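Local structure of aromatic-ring-hydroxylating dioxygenase beta subunit (Catenulispora acidiphila, 6VW4) at the interface of chains A and B. The protein is of unknown function but has a SnoaL-like domain of the NTF2-like superfamily, binds the ligand S-DNPA, and may take part in polyketide biosynthesis. Coordinates in Å, arbitrary orientation; residue numbers count along the deposited sequence, not the author numbering. Chains: chain A/B, Aromatic-ring-hydroxylating dioxygenase beta subunit.

The interface of chains A and B. Residues chain A 81-82, 101; chain B 18, 22, 78-80.
A:Met82 and B:Phe80 meet across the interface where A:Met82 interrupts the extended course of strand 75-86 with a left-handed helical backbone conformation (phi 63°, psi 51°). A water bridges the two main chains, its oxygen 2.8 Å from A:Met82 N and also linked to B:Phe80 O. The A:Met82 side chain carries much of the contact. Bent at both chi2 and chi3, it curls over chain B, its sulfur SD facing the amide B:Phe80 N at 3.2 Å in a weak hydrogen bond. Its terminal methyl CE lies over one face of the B:Phe80 ring, 3.9 Å from the centroid and shifted toward the rim, a CH-pi contact. The same methyl reaches the side chain of B:Met22, with CE 3.3 Å from CG, and so sits in the corner where the phenyl ring meets the helix; the B:Gln18 carbonyl O adds a minor contact, 3.5 Å from A:Met82 CE. Nearer the backbone, A:Met82 CG packs against the carbonyl B:His78 O. Replacing B:Phe80 by an alanine would probably open a gap beside the A:Met82 methyl, which would lose its aromatic face and be freer to turn. On the flank, A:Thr81 and B:Met79 side chains meet at about a right angle, the hydroxyl OG1 lying beside B:Met79 CB. A:Tyr101 lends the rim of its ring, CE2 lying 3.7 Å from B:His78 O, while its phenol OH approaches B:Met22 O at 3.5 Å. Strand 75-86 of both chains supplies most of the patch, with A:Tyr101 from strand 96-108 and B:Gln18 and B:Met22 from helix 8-26; the A:Met82 side chain enters the cleft between that helix and the sheet of chain B, in what may be a contact of the trimeric assembly.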
loop_
_atom_site.group_PDB
_atom_site.type_symbol
_atom_site.label_atom_id
_atom_site.label_comp_id
_atom_site.label_asym_id
_atom_site.label_seq_id
_atom_site.Cartn_x
_atom_site.Cartn_y
_atom_site.Cartn_z
ATOM N N THR A 81 -4.026 2.514 0.322
ATOM C CA THR A 81 -2.786 3.190 0.731
ATOM C C THR A 81 -3.082 4.648 1.093
ATOM O O THR A 81 -4.189 5.144 0.875
ATOM C CB THR A 81 -1.722 3.144 -0.384
ATOM O OG1 THR A 81 -2.234 3.820 -1.544
ATOM C CG2 THR A 81 -1.322 1.720 -0.739
ATOM N N MET A 82 -2.062 5.351 1.578
ATOM C CA MET A 82 -2.098 6.800 1.757
ATOM C C MET A 82 -3.149 7.219 2.762
ATOM O O MET A 82 -3.946 8.101 2.514
ATOM C CB MET A 82 -2.269 7.521 0.415
ATOM C CG MET A 82 -1.132 7.031 -0.620
ATOM S SD MET A 82 0.665 7.139 -0.221
ATOM C CE MET A 82 0.984 8.877 0.015
ATOM N N TYR A 101 -6.532 6.222 -0.361
ATOM C CA TYR A 101 -6.595 5.795 -1.748
ATOM C C TYR A 101 -6.946 4.320 -1.779
ATOM O O TYR A 101 -6.479 3.529 -0.941
ATOM C CB TYR A 101 -5.256 6.024 -2.484
ATOM C CG TYR A 101 -4.860 7.479 -2.716
ATOM C CD1 TYR A 101 -5.765 8.528 -2.491
ATOM C CD2 TYR A 101 -3.575 7.800 -3.153
ATOM C CE1 TYR A 101 -5.399 9.837 -2.734
ATOM C CE2 TYR A 101 -3.202 9.072 -3.387
ATOM C CZ TYR A 101 -4.124 10.091 -3.206
ATOM O OH TYR A 101 -3.717 11.375 -3.440
ATOM N N GLN B 18 3.402 11.484 4.961
ATOM C CA GLN B 18 3.507 11.214 3.520
ATOM C C GLN B 18 2.141 11.228 2.854
ATOM O O GLN B 18 1.985 11.772 1.756
ATOM C CB GLN B 18 4.216 9.891 3.272
ATOM C CG GLN B 18 5.710 9.980 3.616
ATOM C CD GLN B 18 6.376 8.653 3.538
ATOM O OE1 GLN B 18 5.725 7.628 3.717
ATOM N NE2 GLN B 18 7.685 8.652 3.270
ATOM N N MET B 22 1.017 13.757 -0.240
ATOM C CA MET B 22 0.612 13.300 -1.565
ATOM C C MET B 22 -0.838 13.636 -1.871
ATOM O O MET B 22 -1.192 13.780 -3.043
ATOM C CB MET B 22 0.831 11.798 -1.739
ATOM C CG MET B 22 2.251 11.341 -1.741
ATOM S SD MET B 22 3.432 12.600 -2.366
ATOM C CE MET B 22 3.183 12.018 -4.120
ATOM N N HIS B 78 -0.331 8.747 -6.270
ATOM C CA HIS B 78 0.922 8.148 -5.840
ATOM C C HIS B 78 0.621 7.239 -4.670
ATOM O O HIS B 78 0.199 7.723 -3.610
ATOM C CB HIS B 78 1.933 9.196 -5.389
ATOM C CG HIS B 78 2.415 10.053 -6.495
ATOM N ND1 HIS B 78 1.662 11.077 -7.014
ATOM C CD2 HIS B 78 3.568 10.028 -7.201
ATOM C CE1 HIS B 78 2.327 11.639 -8.009
ATOM N NE2 HIS B 78 3.494 11.034 -8.127
ATOM N N MET B 79 0.892 5.949 -4.833
ATOM C CA MET B 79 0.670 4.963 -3.784
ATOM C C MET B 79 1.981 4.535 -3.170
ATOM O O MET B 79 2.797 3.877 -3.834
ATOM C CB MET B 79 -0.043 3.750 -4.362
ATOM C CG MET B 79 -1.479 4.038 -4.555
ATOM S SD MET B 79 -2.189 3.077 -5.882
ATOM C CE MET B 79 -3.809 3.919 -5.888
ATOM N N PHE B 80 2.116 4.805 -1.885
ATOM C CA PHE B 80 3.323 4.472 -1.171
ATOM C C PHE B 80 3.130 3.131 -0.481
ATOM O O PHE B 80 2.081 2.891 0.113
ATOM C CB PHE B 80 3.619 5.561 -0.164
ATOM C CG PHE B 80 4.121 6.854 -0.749
ATOM C CD1 PHE B 80 4.083 7.098 -2.101
ATOM C CD2 PHE B 80 4.614 7.863 0.101
ATOM C CE1 PHE B 80 4.565 8.295 -2.614
ATOM C CE2 PHE B 80 5.089 9.052 -0.407
ATOM C CZ PHE B 80 5.057 9.274 -1.762
HETATM O O HOH W 1 0.399 4.160 2.363
#